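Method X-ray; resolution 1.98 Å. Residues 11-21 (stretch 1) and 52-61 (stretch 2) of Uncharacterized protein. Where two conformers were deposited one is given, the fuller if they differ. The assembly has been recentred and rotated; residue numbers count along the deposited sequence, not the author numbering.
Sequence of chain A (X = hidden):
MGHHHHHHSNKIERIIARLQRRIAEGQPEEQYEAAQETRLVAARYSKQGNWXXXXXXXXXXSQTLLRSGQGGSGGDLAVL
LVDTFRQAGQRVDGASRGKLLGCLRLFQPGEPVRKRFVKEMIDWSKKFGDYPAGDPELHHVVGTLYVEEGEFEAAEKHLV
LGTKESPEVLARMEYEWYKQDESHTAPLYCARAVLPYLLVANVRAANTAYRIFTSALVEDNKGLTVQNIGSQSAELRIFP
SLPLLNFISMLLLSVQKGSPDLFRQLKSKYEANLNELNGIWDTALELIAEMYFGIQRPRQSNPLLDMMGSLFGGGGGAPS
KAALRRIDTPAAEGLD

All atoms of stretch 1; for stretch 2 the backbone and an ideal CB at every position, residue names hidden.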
# COMPACT_ATOMS: atom_id res chain seq x y z
N LYS A 11 8.48 -8.89 39.52
CA LYS A 11 7.07 -8.77 39.86
C LYS A 11 6.19 -8.76 38.59
O LYS A 11 5.16 -9.45 38.56
CB LYS A 11 6.81 -7.53 40.72
CG LYS A 11 5.40 -7.53 41.33
CD LYS A 11 5.00 -6.16 41.91
CE LYS A 11 3.51 -6.16 42.27
NZ LYS A 11 3.05 -4.89 42.89
N ILE A 12 6.59 -7.98 37.58
CA ILE A 12 5.81 -7.82 36.34
C ILE A 12 5.67 -9.19 35.67
O ILE A 12 4.57 -9.57 35.24
CB ILE A 12 6.47 -6.83 35.32
CG1 ILE A 12 6.88 -5.51 35.96
CG2 ILE A 12 5.54 -6.59 34.11
CD1 ILE A 12 5.76 -4.68 36.46
N GLU A 13 6.78 -9.91 35.59
CA GLU A 13 6.83 -11.22 34.96
C GLU A 13 5.89 -12.23 35.65
O GLU A 13 5.21 -13.01 34.98
CB GLU A 13 8.27 -11.74 34.91
CG GLU A 13 9.23 -10.69 34.36
CD GLU A 13 10.51 -11.26 33.80
OE1 GLU A 13 11.08 -12.19 34.43
OE2 GLU A 13 10.96 -10.77 32.73
N ARG A 14 5.83 -12.19 36.98
CA ARG A 14 4.86 -13.02 37.71
C ARG A 14 3.39 -12.59 37.50
O ARG A 14 2.51 -13.43 37.42
CB ARG A 14 5.19 -13.07 39.21
CG ARG A 14 6.52 -13.76 39.53
CD ARG A 14 6.61 -14.18 41.01
NE ARG A 14 6.43 -13.05 41.92
CZ ARG A 14 7.38 -12.18 42.26
NH1 ARG A 14 8.61 -12.30 41.75
NH2 ARG A 14 7.09 -11.18 43.10
N ILE A 15 3.13 -11.29 37.44
CA ILE A 15 1.75 -10.83 37.16
C ILE A 15 1.30 -11.35 35.80
O ILE A 15 0.24 -11.96 35.66
CB ILE A 15 1.61 -9.29 37.28
CG1 ILE A 15 1.62 -8.89 38.75
CG2 ILE A 15 0.30 -8.78 36.58
CD1 ILE A 15 2.11 -7.51 38.99
N ILE A 16 2.18 -11.17 34.81
CA ILE A 16 1.97 -11.68 33.46
C ILE A 16 1.71 -13.19 33.39
O ILE A 16 0.74 -13.61 32.78
CB ILE A 16 3.12 -11.26 32.52
CG1 ILE A 16 3.02 -9.74 32.28
CG2 ILE A 16 3.03 -12.03 31.16
CD1 ILE A 16 4.22 -9.09 31.62
N ALA A 17 2.60 -13.98 34.01
CA ALA A 17 2.50 -15.44 33.97
C ALA A 17 1.17 -15.89 34.59
O ALA A 17 0.51 -16.80 34.07
CB ALA A 17 3.72 -16.10 34.69
N ARG A 18 0.80 -15.25 35.70
CA ARG A 18 -0.46 -15.51 36.38
C ARG A 18 -1.66 -15.26 35.46
O ARG A 18 -2.52 -16.13 35.31
CB ARG A 18 -0.56 -14.66 37.66
CG ARG A 18 -1.55 -15.18 38.70
CD ARG A 18 -1.27 -14.61 40.09
NE ARG A 18 -1.51 -13.17 40.18
CZ ARG A 18 -0.58 -12.25 40.45
NH1 ARG A 18 0.68 -12.62 40.66
NH2 ARG A 18 -0.91 -10.97 40.50
N LEU A 19 -1.69 -14.09 34.83
CA LEU A 19 -2.74 -13.75 33.85
C LEU A 19 -2.74 -14.72 32.67
O LEU A 19 -3.80 -15.20 32.29
CB LEU A 19 -2.62 -12.29 33.38
CG LEU A 19 -2.87 -11.24 34.47
CD1 LEU A 19 -2.39 -9.87 34.01
CD2 LEU A 19 -4.36 -11.21 34.91
N GLN A 20 -1.57 -15.03 32.11
CA GLN A 20 -1.49 -15.98 30.97
C GLN A 20 -2.01 -17.39 31.29
O GLN A 20 -2.75 -18.00 30.48
CB GLN A 20 -0.07 -16.07 30.42
CG GLN A 20 0.31 -14.83 29.63
CD GLN A 20 1.76 -14.84 29.21
OE1 GLN A 20 2.63 -15.24 29.97
NE2 GLN A 20 2.02 -14.41 27.99
N ARG A 21 -1.64 -17.90 32.47
CA ARG A 21 -2.11 -19.21 32.90
C ARG A 21 -3.62 -19.23 33.09
O ARG A 21 -4.28 -20.14 32.61
CB ARG A 21 -1.37 -19.71 34.15
CG ARG A 21 -1.85 -21.08 34.63
CD ARG A 21 -0.69 -22.00 35.03
NE ARG A 21 0.26 -22.20 33.94
CZ ARG A 21 1.21 -23.12 33.93
NH1 ARG A 21 1.35 -23.94 34.97
NH2 ARG A 21 2.04 -23.23 32.90
N UNK A 52 6.65 1.16 30.38
CA UNK A 52 7.30 -0.07 29.95
C UNK A 52 6.58 -1.30 30.53
O UNK A 52 6.44 -2.31 29.85
CB UNK A 52 8.77 -0.06 30.37
N UNK A 53 6.13 -1.19 31.78
CA UNK A 53 5.35 -2.25 32.42
C UNK A 53 3.98 -2.41 31.75
O UNK A 53 3.58 -3.52 31.41
CB UNK A 53 5.18 -1.95 33.91
N UNK A 54 3.27 -1.30 31.55
CA UNK A 54 1.96 -1.37 30.95
C UNK A 54 2.04 -2.05 29.58
O UNK A 54 1.21 -2.89 29.26
CB UNK A 54 1.36 0.03 30.83
N UNK A 55 3.05 -1.66 28.79
CA UNK A 55 3.25 -2.20 27.45
C UNK A 55 3.55 -3.70 27.49
O UNK A 55 2.97 -4.46 26.69
CB UNK A 55 4.39 -1.46 26.75
N UNK A 56 4.44 -4.14 28.37
CA UNK A 56 4.81 -5.56 28.42
C UNK A 56 3.58 -6.38 28.81
O UNK A 56 3.31 -7.41 28.20
CB UNK A 56 5.95 -5.80 29.41
N UNK A 57 2.83 -5.90 29.80
CA UNK A 57 1.60 -6.57 30.23
C UNK A 57 0.57 -6.68 29.10
O UNK A 57 0.08 -7.77 28.80
CB UNK A 57 0.99 -5.82 31.41
N UNK A 58 0.24 -5.55 28.48
CA UNK A 58 -0.75 -5.55 27.39
C UNK A 58 -0.31 -6.41 26.20
O UNK A 58 -1.12 -7.18 25.65
CB UNK A 58 -1.00 -4.12 26.92
N UNK A 59 0.94 -6.27 25.77
CA UNK A 59 1.42 -7.05 24.61
C UNK A 59 1.42 -8.56 24.91
O UNK A 59 0.98 -9.34 24.08
CB UNK A 59 2.83 -6.60 24.22
N UNK A 60 1.91 -8.97 26.08
CA UNK A 60 1.98 -10.41 26.37
C UNK A 60 0.59 -11.01 26.50
O UNK A 60 0.31 -12.06 25.92
CB UNK A 60 2.78 -10.66 27.65
N UNK A 61 -0.29 -10.34 27.23
CA UNK A 61 -1.62 -10.88 27.49
C UNK A 61 -2.53 -10.80 26.25
O UNK A 61 -3.35 -11.71 26.01
CB UNK A 61 -2.26 -10.13 28.66

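The two stretches are helices that run in nearly the same direction, their axes crossing at -22° and approaching to 10.0 Å. Stretch 1 offers a largely apolar ridge of Ile12, Ile16 and Leu19, with the amide of Gln20 at its end, and positions of stretch 2 recur against it at helical intervals.

Position 52 has helical backbone angles and an ideal CB with nothing of stretch 1 within 5.5 Å, so the contact sets little limit on its side chain; it is Ala52.

At position 53 CA-to-CB points sideways, and the ideal CB already lies 3.8 Å from Ile12 CD1. A small apolar residue suits this spot, although a larger one turned aside cannot be excluded. The residue is Ala53, whose CB packs 3.8 Å from Ile12 CD1 without any further atoms.

Position 54 points away and 55 is out of reach; stretch 1 does not discriminate among helix-compatible residues at either. They are Ala54 and Val55.

Position 56 points toward stretch 1, its ideal CB 4.3 Å from Ile16 CD1 and 4.8 Å from Ile12 CG2. These methyls could receive an apolar side chain, but a polar one whose end leaves the contact would also fit. Asp56 is of the second kind: its CB stays 4.3 Å from Ile16 CD1, while in the conformer given chi1 is m and the carboxylate extends beyond the isoleucines.

Position 57 lies where the helices are close, with 6.1 Å between its CA and the CA of Ile16. CB points sideways, 4.5 Å from Ile16 CG1 and 5.3 Å from Ile12 CG2, leaving room for a branched or long aliphatic chain such as valine, leucine, isoleucine or methionine. Ile57, with chi1 m and chi2 t, places CG1 3.9 Å from both Ile12 CG2 and Ile16 CG1, bridging successive turns of stretch 1.

Position 58 points away and 59 is out of reach, so many residues would serve; Leu58 and Ala59 occupy them.

Position 60 points toward stretch 1, its ideal CB 3.8 Å from both Ile16 CG2 and Gln20 NE2. Such proximity favours a small residue, alanine or serine. In Ser60 the CB packs 3.7 Å from Ile16 CG2, while OG donates a hydrogen bond to Asp56 O (2.8 Å) within its own helix.

At position 61 CB points sideways, 5.2 Å from Leu19 CB and 5.4 Å from Gln20 CG, a gap that valine, isoleucine or leucine could narrow. Val61, with chi1 t, brings CG2 to 4.0 Å from Leu19 CB, extending the apolar contact.

Stretch 2 52-61: AAAVDILASV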
# COMPACT_ATOMS: atom_id res chain seq x y z
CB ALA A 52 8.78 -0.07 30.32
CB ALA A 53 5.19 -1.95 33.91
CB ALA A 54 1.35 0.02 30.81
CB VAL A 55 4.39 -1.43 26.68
CG1 VAL A 55 4.94 -2.26 25.48
CG2 VAL A 55 3.88 -0.08 26.19
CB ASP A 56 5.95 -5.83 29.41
CG ASP A 56 7.32 -5.41 28.89
OD1 ASP A 56 7.50 -5.15 27.68
OD2 ASP A 56 8.25 -5.31 29.71
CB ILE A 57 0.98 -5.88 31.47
CG1 ILE A 57 1.92 -6.07 32.68
CG2 ILE A 57 -0.43 -6.45 31.77
CD1 ILE A 57 1.66 -5.11 33.81
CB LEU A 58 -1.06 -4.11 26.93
CG LEU A 58 -1.80 -3.30 28.00
CD1 LEU A 58 -1.87 -1.82 27.64
CD2 LEU A 58 -3.20 -3.86 28.22
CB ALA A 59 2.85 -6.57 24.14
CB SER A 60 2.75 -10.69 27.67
OG SER A 60 4.03 -10.09 27.63
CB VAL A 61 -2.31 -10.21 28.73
CG1 VAL A 61 -3.78 -10.70 28.88
CG2 VAL A 61 -1.49 -10.45 30.05
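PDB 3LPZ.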